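Local structure of endo-b-1,4-glucanase (Nasutitermes takasagoensis, 1KS8) at residues Glu316-Gly321 with Ser326-Ala331; Met65-Thr70 with Gly249-Asp254; Arg344-Gly349 with Gly393-Asn398; Ala162-Arg167 with Tyr223-Asp228; Ser237-Phe242 with Gln271-Thr276. The protein probably cleaves internal beta-1,4-glucosidic linkages of cellulose and related beta-glucans, as a termite endoglucanase of glycosyl hydrolase family 9. All blocks are in the same frame, centred on the assembly; numbering follows the deposited sequence.

Contact 1 of 5, residues Glu316-Gly321 with Ser326-Ala331; sequences EAAELG and SYRQFA
The guanidinium of Arg328 turns an edge to Glu319, with the carboxylate carbon CD and a bridging water near its plane, while the ring of Tyr327 has the methyl of Ala317 and the backbone N of Ala318 at its edge. The salt bridge runs from Arg328 NH2 to Glu319 OE1 at 3.1 Å, bent at the hydrogen to 141°. It is not a flat, two-pronged pairing: the two planes lie 43° apart, and NH2 meets OE1 from above the carboxylate plane. A water bridges the same two side chains, accepting a hydrogen bond from Arg328 NE (2.9 Å) and donating one to Glu319 OE1 (2.8 Å), which leaves OE1 gripped by two donors. The arginine chain, extended from CG to NE, runs alongside Ala318, whose CB touches Arg328 CG and NE, each at 3.6 Å, and lies oblique to the guanidinium. Deeper in, Ala317 CB touches Tyr327 CD2 at 3.7 Å. The small alanines let the backbones come close, Ala318 CA and Tyr327 CA being 6.0 Å apart. A Schellman motif at Gly321 ends the first helix, and a short turn leads to the second. Helices 303-319 and 324-341 thus pack as consecutive helices of the (alpha/alpha)6 fold of family 9, with helix 271-286 against Ala317 and Tyr327, and the C-terminal Leu431 and Tyr433 beside Arg328.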
# COMPACT_ATOMS: atom_id res chain seq x y z
N GLU A 316 3.52 14.89 -5.44
CA GLU A 316 4.74 15.07 -4.66
C GLU A 316 5.71 15.96 -5.44
O GLU A 316 6.42 16.78 -4.86
CB GLU A 316 5.39 13.71 -4.36
CG GLU A 316 4.73 12.96 -3.21
CD GLU A 316 5.14 13.51 -1.86
OE1 GLU A 316 4.41 13.28 -0.87
OE2 GLU A 316 6.20 14.16 -1.78
N ALA A 317 5.73 15.78 -6.75
CA ALA A 317 6.61 16.58 -7.61
C ALA A 317 6.18 18.04 -7.58
O ALA A 317 7.02 18.94 -7.55
CB ALA A 317 6.55 16.05 -9.04
N ALA A 318 4.87 18.28 -7.57
CA ALA A 318 4.35 19.64 -7.54
C ALA A 318 4.82 20.35 -6.28
O ALA A 318 5.07 21.56 -6.30
CB ALA A 318 2.82 19.62 -7.59
N GLU A 319 4.94 19.61 -5.18
CA GLU A 319 5.39 20.19 -3.92
C GLU A 319 6.84 20.66 -4.01
O GLU A 319 7.27 21.53 -3.25
CB GLU A 319 5.25 19.18 -2.78
CG GLU A 319 3.81 18.84 -2.45
CD GLU A 319 3.03 20.06 -1.96
OE1 GLU A 319 1.82 20.14 -2.23
OE2 GLU A 319 3.63 20.92 -1.29
N LEU A 320 7.59 20.09 -4.95
CA LEU A 320 8.99 20.46 -5.16
C LEU A 320 9.06 21.75 -5.96
O LEU A 320 10.13 22.34 -6.14
CB LEU A 320 9.74 19.36 -5.92
CG LEU A 320 9.94 18.00 -5.25
CD1 LEU A 320 10.56 17.03 -6.24
CD2 LEU A 320 10.83 18.16 -4.03
N GLY A 321 7.91 22.19 -6.46
CA GLY A 321 7.86 23.40 -7.26
C GLY A 321 7.94 23.11 -8.74
O GLY A 321 8.12 24.01 -9.55
N SER A 326 0.08 22.36 -13.48
CA SER A 326 -0.18 21.32 -14.47
C SER A 326 -0.09 19.91 -13.90
O SER A 326 -0.89 19.04 -14.24
CB SER A 326 0.77 21.47 -15.66
OG SER A 326 2.13 21.36 -15.27
N TYR A 327 0.89 19.68 -13.02
CA TYR A 327 1.07 18.37 -12.41
C TYR A 327 -0.11 18.03 -11.50
O TYR A 327 -0.61 16.90 -11.53
CB TYR A 327 2.37 18.33 -11.61
CG TYR A 327 3.63 18.15 -12.45
CD1 TYR A 327 3.60 18.28 -13.84
CD2 TYR A 327 4.85 17.87 -11.84
CE1 TYR A 327 4.76 18.12 -14.60
CE2 TYR A 327 6.01 17.70 -12.59
CZ TYR A 327 5.96 17.83 -13.96
OH TYR A 327 7.11 17.67 -14.70
N ARG A 328 -0.54 19.00 -10.71
CA ARG A 328 -1.67 18.79 -9.81
C ARG A 328 -2.95 18.55 -10.60
O ARG A 328 -3.76 17.69 -10.25
CB ARG A 328 -1.84 20.00 -8.89
CG ARG A 328 -0.78 20.07 -7.81
CD ARG A 328 -0.75 21.42 -7.11
NE ARG A 328 0.19 21.40 -5.99
CZ ARG A 328 0.66 22.48 -5.38
NH1 ARG A 328 0.29 23.69 -5.78
NH2 ARG A 328 1.51 22.35 -4.37
N GLN A 329 -3.13 19.30 -11.68
CA GLN A 329 -4.31 19.16 -12.52
C GLN A 329 -4.33 17.77 -13.16
O GLN A 329 -5.37 17.10 -13.15
CB GLN A 329 -4.31 20.22 -13.62
CG GLN A 329 -5.49 20.13 -14.58
CD GLN A 329 -6.80 20.61 -13.97
OE1 GLN A 329 -7.85 20.51 -14.59
NE2 GLN A 329 -6.73 21.14 -12.76
N PHE A 330 -3.20 17.33 -13.70
CA PHE A 330 -3.17 16.02 -14.33
C PHE A 330 -3.43 14.92 -13.31
O PHE A 330 -4.16 13.98 -13.58
CB PHE A 330 -1.83 15.76 -15.02
CG PHE A 330 -1.88 14.60 -15.97
CD1 PHE A 330 -2.17 14.80 -17.32
CD2 PHE A 330 -1.72 13.30 -15.51
CE1 PHE A 330 -2.31 13.72 -18.19
CE2 PHE A 330 -1.85 12.21 -16.37
CZ PHE A 330 -2.15 12.42 -17.71
N ALA A 331 -2.82 15.05 -12.14
CA ALA A 331 -3.02 14.06 -11.08
C ALA A 331 -4.52 13.96 -10.78
O ALA A 331 -5.06 12.87 -10.62
CB ALA A 331 -2.26 14.46 -9.84
O HOH W 1 0.88 18.92 -4.60

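Contact 2 of 5, residues Met65-Thr70 with Gly249-Asp254; sequences MAYTAT and GGLNWD
Leu251 reaches the phenol end of Tyr67, its CG lying 3.8 Å from Tyr67 OH and its CD1 near the plane of the ring at one edge. With CG anti to the backbone N (chi1 173°), the leucine swings its branched end to the helix although its CB does not aim there. Next, the backbone of Asn252 passes over the ring: its carbonyl C lies above one face and its O is 3.5 Å from Tyr67 CE1. That carbonyl also accepts a bond from Lys256 NZ, which probably helps hold the peptide over the tyrosine. Trp253 then completes the cover with its CA and CB. Its CA sits 3.7 Å from the ring centroid of Tyr67, 19° off the normal, a CH-pi contact, and its CB is 3.8 Å from Tyr67 CG. The indole itself leads away from Tyr67 and meets Tyr206 edge-to-face. Replacing Tyr67 with an alanine would probably leave the peptide from Asn252 to Trp253 without the flat surface it lies on and open a gap beside Leu251. Asp254, last of the six, belongs to a calcium site known in this protein, though no calcium is bound here, and the side chain of Tyr67 is about 6 Å from that of Glu214, another residue of that site. The arrangement belongs to the (alpha/alpha)6 barrel of family 9, where a loop joining helices 229-241 and 257-268 lies against helix 62-78.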
# COMPACT_ATOMS: atom_id res chain seq x y z
N MET A 65 2.42 -5.24 2.26
CA MET A 65 1.85 -4.63 3.46
C MET A 65 2.74 -3.50 3.94
O MET A 65 2.25 -2.45 4.35
CB MET A 65 1.68 -5.65 4.59
CG MET A 65 0.62 -5.21 5.61
SD MET A 65 0.66 -6.07 7.19
CE MET A 65 0.53 -7.79 6.66
N ALA A 66 4.05 -3.71 3.89
CA ALA A 66 5.00 -2.69 4.32
C ALA A 66 4.94 -1.50 3.37
O ALA A 66 4.93 -0.35 3.80
CB ALA A 66 6.41 -3.27 4.36
N TYR A 67 4.90 -1.79 2.07
CA TYR A 67 4.81 -0.75 1.05
C TYR A 67 3.57 0.11 1.32
O TYR A 67 3.62 1.34 1.28
CB TYR A 67 4.70 -1.37 -0.34
CG TYR A 67 4.16 -0.42 -1.39
CD1 TYR A 67 4.99 0.53 -1.99
CD2 TYR A 67 2.81 -0.43 -1.73
CE1 TYR A 67 4.48 1.45 -2.90
CE2 TYR A 67 2.29 0.48 -2.63
CZ TYR A 67 3.12 1.42 -3.22
OH TYR A 67 2.60 2.34 -4.09
N THR A 68 2.45 -0.56 1.59
CA THR A 68 1.20 0.14 1.87
C THR A 68 1.38 1.09 3.04
O THR A 68 0.99 2.26 2.98
CB THR A 68 0.08 -0.87 2.19
OG1 THR A 68 -0.22 -1.65 1.03
CG2 THR A 68 -1.18 -0.14 2.65
N ALA A 69 1.98 0.58 4.11
CA ALA A 69 2.21 1.38 5.31
C ALA A 69 3.09 2.59 5.03
O ALA A 69 2.80 3.69 5.50
CB ALA A 69 2.83 0.52 6.40
N THR A 70 4.16 2.40 4.26
CA THR A 70 5.05 3.51 3.95
C THR A 70 4.34 4.61 3.17
O THR A 70 4.46 5.78 3.51
CB THR A 70 6.27 3.04 3.12
OG1 THR A 70 6.90 1.95 3.79
CG2 THR A 70 7.29 4.17 2.97
N GLY A 249 11.26 4.50 -14.29
CA GLY A 249 10.55 5.27 -13.29
C GLY A 249 9.27 4.63 -12.81
O GLY A 249 8.80 3.63 -13.37
N GLY A 250 8.70 5.19 -11.75
CA GLY A 250 7.46 4.66 -11.22
C GLY A 250 7.44 4.46 -9.72
O GLY A 250 8.46 4.54 -9.04
N LEU A 251 6.24 4.20 -9.21
CA LEU A 251 6.02 3.95 -7.79
C LEU A 251 5.10 2.74 -7.71
O LEU A 251 3.96 2.80 -8.17
CB LEU A 251 5.35 5.16 -7.13
CG LEU A 251 4.91 4.95 -5.67
CD1 LEU A 251 6.12 4.69 -4.80
CD2 LEU A 251 4.16 6.18 -5.19
N ASN A 252 5.60 1.65 -7.15
CA ASN A 252 4.83 0.43 -7.01
C ASN A 252 5.41 -0.36 -5.84
O ASN A 252 6.49 -0.03 -5.35
CB ASN A 252 4.93 -0.41 -8.29
CG ASN A 252 3.87 -1.49 -8.37
OD1 ASN A 252 3.94 -2.40 -9.20
ND2 ASN A 252 2.86 -1.40 -7.51
N TRP A 253 4.70 -1.39 -5.40
CA TRP A 253 5.18 -2.20 -4.28
C TRP A 253 6.53 -2.85 -4.55
O TRP A 253 7.31 -3.06 -3.63
CB TRP A 253 4.16 -3.29 -3.92
CG TRP A 253 3.90 -4.27 -5.03
CD1 TRP A 253 2.96 -4.17 -6.01
CD2 TRP A 253 4.64 -5.47 -5.29
NE1 TRP A 253 3.06 -5.24 -6.87
CE2 TRP A 253 4.08 -6.05 -6.46
CE3 TRP A 253 5.71 -6.11 -4.67
CZ2 TRP A 253 4.57 -7.24 -7.01
CZ3 TRP A 253 6.20 -7.30 -5.22
CH2 TRP A 253 5.62 -7.85 -6.38
N ASP A 254 6.82 -3.17 -5.81
CA ASP A 254 8.08 -3.83 -6.16
C ASP A 254 9.18 -2.95 -6.75
O ASP A 254 10.33 -3.36 -6.83
CB ASP A 254 7.82 -5.00 -7.12
CG ASP A 254 7.20 -4.56 -8.43
OD1 ASP A 254 7.11 -5.40 -9.35
OD2 ASP A 254 6.79 -3.38 -8.54

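Contact 3 of 5, residues Arg344-Gly349 with Gly393-Asn398; sequences RSFVCG and GGPDQN
Phe346 meets Pro395 through the outer half of its ring. Its CB points to the loop 393-398, and CG lies anti to the carbonyl carbon (chi1 -75°), which carries the ring out over the Gly394-Pro395 link. Phe346 CD1 is the first ring atom to touch, 4.2 Å from Gly394 CA, which comes in obliquely. Farther out, Phe346 CE1 lies 3.8 Å from Pro395 CD, and Phe346 CE2 approaches Pro395 CD at 3.9 Å. At the tip, Phe346 CZ makes the nearest approach, 3.7 Å to Pro395 CD, and also meets CB and CG of the proline. Pro395 CD stands over one ring face, displaced from the middle toward the rim, 3.8 Å from the Phe346 centroid and 17° off the normal, a CH-pi contact. Gly394 has backbone angles that call for glycine (phi 112°), and a side chain there would clash with Pro395 CD. Each segment also holds an internal turn: Ser345 OG receives Val347 N in an ST turn, and Asp396 OD1 receives Asn398 N in an Asx turn. Tyr401 packs edge-to-face with the Phe346 ring; the side chain of Phe346 is about 8 Å from that of Asp403, a predicted active-site residue. Backbone hydrogen bonds tie Phe346 to Val392 and Cys348 to Gly389 and Ala390, whereas the attraction of Phe346 for Gly394 and Pro395 is probably dispersion plus a weak C-H to ring attraction.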
# COMPACT_ATOMS: atom_id res chain seq x y z
N ARG A 344 -18.36 5.76 -15.08
CA ARG A 344 -18.82 5.08 -13.88
C ARG A 344 -17.70 5.09 -12.86
O ARG A 344 -16.53 5.23 -13.20
CB ARG A 344 -19.21 3.63 -14.19
CG ARG A 344 -18.03 2.72 -14.52
CD ARG A 344 -18.50 1.33 -14.95
NE ARG A 344 -19.17 0.62 -13.87
CZ ARG A 344 -19.78 -0.55 -14.01
NH1 ARG A 344 -19.82 -1.14 -15.20
NH2 ARG A 344 -20.35 -1.13 -12.96
N SER A 345 -18.07 4.94 -11.60
CA SER A 345 -17.10 4.90 -10.52
C SER A 345 -16.43 3.54 -10.49
O SER A 345 -17.04 2.52 -10.82
CB SER A 345 -17.79 5.13 -9.18
OG SER A 345 -16.94 4.75 -8.11
N PHE A 346 -15.16 3.53 -10.10
CA PHE A 346 -14.39 2.29 -9.98
C PHE A 346 -13.99 2.11 -8.52
O PHE A 346 -13.09 1.34 -8.20
CB PHE A 346 -13.17 2.32 -10.90
CG PHE A 346 -13.52 2.11 -12.34
CD1 PHE A 346 -13.93 0.86 -12.80
CD2 PHE A 346 -13.50 3.18 -13.23
CE1 PHE A 346 -14.31 0.67 -14.13
CE2 PHE A 346 -13.88 3.00 -14.56
CZ PHE A 346 -14.29 1.74 -15.01
N VAL A 347 -14.67 2.85 -7.65
CA VAL A 347 -14.44 2.78 -6.21
C VAL A 347 -15.71 2.18 -5.61
O VAL A 347 -16.79 2.76 -5.69
CB VAL A 347 -14.20 4.17 -5.61
CG1 VAL A 347 -14.09 4.07 -4.09
CG2 VAL A 347 -12.93 4.78 -6.19
N CYS A 348 -15.58 0.99 -5.01
CA CYS A 348 -16.73 0.33 -4.42
C CYS A 348 -17.43 1.21 -3.39
O CYS A 348 -16.77 1.91 -2.62
CB CYS A 348 -16.30 -0.98 -3.76
SG CYS A 348 -15.60 -2.19 -4.93
N GLY A 349 -18.76 1.15 -3.37
CA GLY A 349 -19.53 1.93 -2.42
C GLY A 349 -19.55 3.43 -2.65
O GLY A 349 -19.97 4.19 -1.79
N GLY A 393 -9.25 -3.11 -9.91
CA GLY A 393 -8.26 -3.11 -10.97
C GLY A 393 -8.65 -2.09 -12.02
O GLY A 393 -7.82 -1.28 -12.44
N GLY A 394 -9.90 -2.13 -12.45
CA GLY A 394 -10.35 -1.16 -13.42
C GLY A 394 -10.68 -1.65 -14.81
O GLY A 394 -10.76 -2.86 -15.05
N PRO A 395 -10.86 -0.72 -15.76
CA PRO A 395 -11.19 -1.03 -17.15
C PRO A 395 -9.98 -1.44 -17.97
O PRO A 395 -8.84 -1.34 -17.51
CB PRO A 395 -11.80 0.28 -17.64
CG PRO A 395 -10.93 1.29 -16.95
CD PRO A 395 -10.81 0.73 -15.54
N ASP A 396 -10.23 -1.91 -19.19
CA ASP A 396 -9.13 -2.29 -20.06
C ASP A 396 -8.60 -1.06 -20.79
O ASP A 396 -9.02 0.06 -20.52
CB ASP A 396 -9.55 -3.39 -21.06
CG ASP A 396 -10.62 -2.92 -22.05
OD1 ASP A 396 -10.85 -1.71 -22.18
OD2 ASP A 396 -11.21 -3.80 -22.71
N GLN A 397 -7.67 -1.28 -21.72
CA GLN A 397 -7.06 -0.18 -22.46
C GLN A 397 -8.02 0.66 -23.30
O GLN A 397 -7.64 1.71 -23.81
CB GLN A 397 -5.93 -0.72 -23.34
CG GLN A 397 -6.40 -1.64 -24.46
CD GLN A 397 -5.23 -2.21 -25.25
OE1 GLN A 397 -4.33 -1.48 -25.66
NE2 GLN A 397 -5.25 -3.52 -25.48
N ASN A 398 -9.26 0.19 -23.45
CA ASN A 398 -10.25 0.93 -24.23
C ASN A 398 -11.44 1.36 -23.38
O ASN A 398 -12.54 1.59 -23.89
CB ASN A 398 -10.73 0.09 -25.41
CG ASN A 398 -9.66 -0.10 -26.47
OD1 ASN A 398 -9.11 0.87 -26.98
ND2 ASN A 398 -9.36 -1.35 -26.80

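Contact 4 of 5, residues Ala162-Arg167 with Tyr223-Asp228; sequences ASIVFR and YRATND
This is a small, mainly apolar meeting of two helix ends, Ile164 and Ser163 of helix 149-165 facing Ala225 and Arg224 of helix 212-226; the centre of the contact lies about 19 Å from the centre of the chain. Ala225 is the short residue that allows the approach, its CA only 5.8 Å from Ile164 CA. Its methyl lies 3.9 Å from Ile164 CG1 and 3.5 Å from Ser163 OG. Ile164 sends its longer branch across: CG1 is anti to the carbonyl carbon (chi1 -64°), and CD1 comes to rest 3.6 Å from Arg224 CG, crossing the extended arginine chain at about a right angle. The two helices belong to the (alpha/alpha)6 barrel of family 9, and helix 62-78 lines the same junction, with Ile77 touching both Ile164 and Arg224. Ile164 CD1 touches mainly the aliphatic CG and CD of Arg224, whose NH2 goes on to a salt bridge with Asp78. Polar linkage comes through a water that donates to Ser163 OG and to Ala225 O, each at 2.9 Å, tying a side chain of one helix to the last turn of the other. Ser163 OG also bonds to Ala160 O in its own helix. Beyond Ala225, Thr226 OG1 accepts from Asp228 N at 3.1 Å in an ST turn, and Asp228 in turn N-caps helix 229-241 through Thr230 N.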
# COMPACT_ATOMS: atom_id res chain seq x y z
N ALA A 162 6.51 6.00 9.85
CA ALA A 162 5.54 6.01 10.94
C ALA A 162 6.09 6.75 12.17
O ALA A 162 5.34 7.42 12.88
CB ALA A 162 5.14 4.59 11.32
N SER A 163 7.39 6.63 12.42
CA SER A 163 7.97 7.30 13.58
C SER A 163 7.80 8.81 13.46
O SER A 163 7.65 9.51 14.46
CB SER A 163 9.46 6.94 13.74
OG SER A 163 10.28 7.60 12.80
N ILE A 164 7.80 9.31 12.23
CA ILE A 164 7.62 10.74 11.98
C ILE A 164 6.16 11.09 12.25
O ILE A 164 5.85 12.09 12.90
CB ILE A 164 7.98 11.11 10.52
CG1 ILE A 164 9.47 10.85 10.28
CG2 ILE A 164 7.64 12.57 10.25
CD1 ILE A 164 9.89 10.98 8.83
N VAL A 165 5.25 10.25 11.77
CA VAL A 165 3.82 10.47 11.96
C VAL A 165 3.46 10.62 13.44
O VAL A 165 2.67 11.49 13.81
CB VAL A 165 3.00 9.30 11.37
CG1 VAL A 165 1.54 9.39 11.81
CG2 VAL A 165 3.09 9.32 9.85
N PHE A 166 4.06 9.78 14.28
CA PHE A 166 3.76 9.79 15.71
C PHE A 166 4.72 10.57 16.60
O PHE A 166 4.59 10.57 17.82
CB PHE A 166 3.68 8.34 16.20
CG PHE A 166 2.52 7.58 15.63
CD1 PHE A 166 1.23 7.78 16.11
CD2 PHE A 166 2.70 6.70 14.57
CE1 PHE A 166 0.15 7.12 15.56
CE2 PHE A 166 1.62 6.03 14.00
CZ PHE A 166 0.34 6.24 14.50
N ARG A 167 5.68 11.25 15.98
CA ARG A 167 6.68 12.03 16.70
C ARG A 167 6.14 12.88 17.85
O ARG A 167 6.73 12.89 18.93
CB ARG A 167 7.44 12.92 15.71
CG ARG A 167 8.49 13.83 16.33
CD ARG A 167 9.18 14.64 15.24
NE ARG A 167 8.22 15.32 14.38
CZ ARG A 167 8.55 16.08 13.34
NH1 ARG A 167 9.82 16.26 13.02
NH2 ARG A 167 7.60 16.65 12.61
N TYR A 223 16.96 8.70 7.22
CA TYR A 223 17.59 10.01 7.33
C TYR A 223 16.52 11.04 7.70
O TYR A 223 16.72 11.87 8.58
CB TYR A 223 18.24 10.43 6.01
CG TYR A 223 18.73 11.86 6.02
CD1 TYR A 223 19.68 12.29 6.94
CD2 TYR A 223 18.21 12.80 5.12
CE1 TYR A 223 20.11 13.62 6.97
CE2 TYR A 223 18.63 14.13 5.14
CZ TYR A 223 19.57 14.53 6.07
OH TYR A 223 19.99 15.84 6.10
N ARG A 224 15.38 10.97 7.02
CA ARG A 224 14.30 11.90 7.28
C ARG A 224 13.79 11.80 8.72
O ARG A 224 13.44 12.81 9.33
CB ARG A 224 13.13 11.64 6.32
CG ARG A 224 12.00 12.64 6.43
CD ARG A 224 10.91 12.38 5.41
NE ARG A 224 9.99 13.51 5.34
CZ ARG A 224 9.09 13.68 4.37
NH1 ARG A 224 8.99 12.79 3.40
NH2 ARG A 224 8.31 14.75 4.38
N ALA A 225 13.77 10.58 9.26
CA ALA A 225 13.29 10.34 10.61
C ALA A 225 14.29 10.58 11.73
O ALA A 225 13.91 10.72 12.89
CB ALA A 225 12.77 8.91 10.71
N THR A 226 15.58 10.65 11.39
CA THR A 226 16.61 10.85 12.40
C THR A 226 17.49 12.08 12.22
O THR A 226 18.06 12.58 13.19
CB THR A 226 17.55 9.63 12.45
OG1 THR A 226 18.24 9.53 11.19
CG2 THR A 226 16.77 8.36 12.70
N ASN A 227 17.60 12.55 10.99
CA ASN A 227 18.44 13.70 10.67
C ASN A 227 19.89 13.27 10.84
O ASN A 227 20.80 14.10 10.94
CB ASN A 227 18.14 14.88 11.60
CG ASN A 227 18.79 16.17 11.14
OD1 ASN A 227 18.86 17.15 11.89
ND2 ASN A 227 19.26 16.19 9.90
N ASP A 228 20.10 11.96 10.87
CA ASP A 228 21.44 11.38 11.01
C ASP A 228 22.06 11.30 9.62
O ASP A 228 21.69 10.45 8.82
CB ASP A 228 21.33 9.98 11.62
CG ASP A 228 22.67 9.44 12.07
OD1 ASP A 228 23.68 9.72 11.39
OD2 ASP A 228 22.71 8.73 13.09
O HOH W 2 11.20 10.10 13.85

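Contact 5 of 5, residues Ser237-Phe242 with Gln271-Thr276; sequences SLYDEF and QAYKDT
The backbones of 237-242 and 271-276 stay well apart, their nearest CA atoms, those of Tyr239 and Tyr273, 10.5 Å from each other, and long side chains span the distance. The two tyrosines form a T-shaped stack: Tyr273 turns its edge toward the face of Tyr239, the planes at 87° and the centroids 5.2 Å apart. Tyr273 CE1 stands over the centre of the Tyr239 ring and comes within 3.8 Å of Tyr239 CZ. With CG anti to the backbone N (chi1 -178°), Tyr239 extends toward helix 271-286 and presents that face to Tyr273. Two waters bind at the hydroxyl ends. One joins Tyr239 OH, at 2.6 Å, to Thr276 OG1, at 2.7 Å; the other donates to Asp240 OD1 and to Tyr273 OH. Each phenol has a further partner, Gln261 for Tyr239 and Glu236 for Tyr273. A leucine in place of Tyr239 would probably leave the edge of Tyr273 without its aromatic face and Gln261 and the water at Thr276 without their phenol partner. In this (alpha/alpha)6 fold, helix 257-268 touches both, Tyr239 through Leu264 and Tyr273 through Ala265 and Thr268, while Val216 of helix 212-226 packs on Tyr239, which belongs to helix 229-241.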
# COMPACT_ATOMS: atom_id res chain seq x y z
N SER A 237 25.03 7.25 -1.73
CA SER A 237 26.12 6.40 -2.21
C SER A 237 25.56 5.20 -2.95
O SER A 237 26.02 4.85 -4.04
CB SER A 237 26.99 5.93 -1.03
OG SER A 237 27.69 7.02 -0.45
N LEU A 238 24.55 4.55 -2.36
CA LEU A 238 23.93 3.39 -2.99
C LEU A 238 23.16 3.80 -4.24
O LEU A 238 23.13 3.06 -5.22
CB LEU A 238 23.00 2.68 -1.99
CG LEU A 238 23.65 1.82 -0.90
CD1 LEU A 238 24.46 0.71 -1.55
CD2 LEU A 238 24.55 2.65 -0.01
N TYR A 239 22.55 4.98 -4.21
CA TYR A 239 21.80 5.47 -5.36
C TYR A 239 22.73 5.54 -6.57
O TYR A 239 22.37 5.14 -7.67
CB TYR A 239 21.20 6.85 -5.06
CG TYR A 239 20.37 7.44 -6.18
CD1 TYR A 239 20.96 8.01 -7.30
CD2 TYR A 239 18.97 7.40 -6.12
CE1 TYR A 239 20.19 8.54 -8.34
CE2 TYR A 239 18.20 7.92 -7.15
CZ TYR A 239 18.81 8.49 -8.26
OH TYR A 239 18.05 9.00 -9.28
N ASP A 240 23.93 6.07 -6.35
CA ASP A 240 24.92 6.19 -7.42
C ASP A 240 25.50 4.83 -7.79
O ASP A 240 25.64 4.51 -8.97
CB ASP A 240 26.05 7.13 -7.01
CG ASP A 240 25.58 8.56 -6.79
OD1 ASP A 240 24.59 8.97 -7.43
OD2 ASP A 240 26.21 9.28 -5.99
N GLU A 241 25.84 4.04 -6.78
CA GLU A 241 26.42 2.72 -7.01
C GLU A 241 25.50 1.85 -7.86
O GLU A 241 25.94 1.21 -8.82
CB GLU A 241 26.66 2.01 -5.67
CG GLU A 241 27.42 0.69 -5.79
CD GLU A 241 27.40 -0.14 -4.52
OE1 GLU A 241 27.54 0.44 -3.42
OE2 GLU A 241 27.24 -1.37 -4.62
N PHE A 242 24.22 1.84 -7.51
CA PHE A 242 23.22 1.05 -8.21
C PHE A 242 22.72 1.73 -9.49
O PHE A 242 22.01 1.11 -10.28
CB PHE A 242 22.04 0.78 -7.27
CG PHE A 242 22.41 0.03 -6.01
CD1 PHE A 242 21.62 0.12 -4.88
CD2 PHE A 242 23.55 -0.78 -5.97
CE1 PHE A 242 21.94 -0.58 -3.72
CE2 PHE A 242 23.88 -1.49 -4.81
CZ PHE A 242 23.07 -1.39 -3.69
N GLN A 271 19.31 19.36 -7.62
CA GLN A 271 18.66 19.46 -8.92
C GLN A 271 18.62 18.15 -9.71
O GLN A 271 17.65 17.88 -10.42
CB GLN A 271 19.35 20.54 -9.77
CG GLN A 271 18.69 20.75 -11.13
CD GLN A 271 17.28 21.29 -11.02
OE1 GLN A 271 16.37 20.85 -11.73
NE2 GLN A 271 17.08 22.26 -10.14
N ALA A 272 19.67 17.34 -9.60
CA ALA A 272 19.74 16.08 -10.33
C ALA A 272 18.51 15.19 -10.12
O ALA A 272 17.97 14.63 -11.07
CB ALA A 272 21.01 15.32 -9.94
N TYR A 273 18.08 15.05 -8.87
CA TYR A 273 16.91 14.23 -8.57
C TYR A 273 15.66 14.86 -9.19
O TYR A 273 14.81 14.15 -9.72
CB TYR A 273 16.72 14.10 -7.06
CG TYR A 273 17.89 13.44 -6.34
CD1 TYR A 273 18.32 12.16 -6.69
CD2 TYR A 273 18.55 14.11 -5.31
CE1 TYR A 273 19.38 11.56 -6.02
CE2 TYR A 273 19.61 13.51 -4.64
CZ TYR A 273 20.02 12.24 -5.00
OH TYR A 273 21.07 11.65 -4.32
N LYS A 274 15.57 16.18 -9.11
CA LYS A 274 14.42 16.90 -9.66
C LYS A 274 14.34 16.72 -11.17
O LYS A 274 13.24 16.65 -11.72
CB LYS A 274 14.51 18.38 -9.30
CG LYS A 274 14.58 18.64 -7.80
CD LYS A 274 14.72 20.12 -7.50
CE LYS A 274 15.00 20.35 -6.02
NZ LYS A 274 15.14 21.79 -5.71
N ASP A 275 15.49 16.64 -11.83
CA ASP A 275 15.52 16.45 -13.28
C ASP A 275 14.89 15.10 -13.63
O ASP A 275 14.07 15.00 -14.54
CB ASP A 275 16.95 16.48 -13.83
CG ASP A 275 17.61 17.84 -13.70
OD1 ASP A 275 16.92 18.87 -13.83
OD2 ASP A 275 18.84 17.88 -13.48
N THR A 276 15.29 14.06 -12.90
CA THR A 276 14.77 12.73 -13.16
C THR A 276 13.27 12.65 -12.92
O THR A 276 12.55 11.99 -13.67
CB THR A 276 15.49 11.68 -12.30
OG1 THR A 276 16.91 11.79 -12.49
CG2 THR A 276 15.05 10.28 -12.70
O HOH W 3 18.54 11.25 -10.38
O HOH W 4 23.35 11.29 -6.30

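Contact 2 lies nearest the centre of the chain, about 6 Å from it, whereas the centres of the others lie 18 to 24 Å out. Distance does not set burial: contacts 1, 3 and 5 are buried, contacts 2 and 4 partly so. Contacts 2 and 3 lay backbone or proline C-H groups on an aromatic face, while the peripheral helix pairs, contacts 1, 4 and 5, all use waters. Contact 1 alone has a salt bridge between its own segments, contact 5 alone an aromatic pair. Helices 212-226 and 229-241, of contacts 4 and 5, are consecutive, as are 271-286 and 303-319 of contacts 5 and 1. Contacts 2 and 5 lie near the calcium site; contact 3, made of loops, lies near predicted active-site residues.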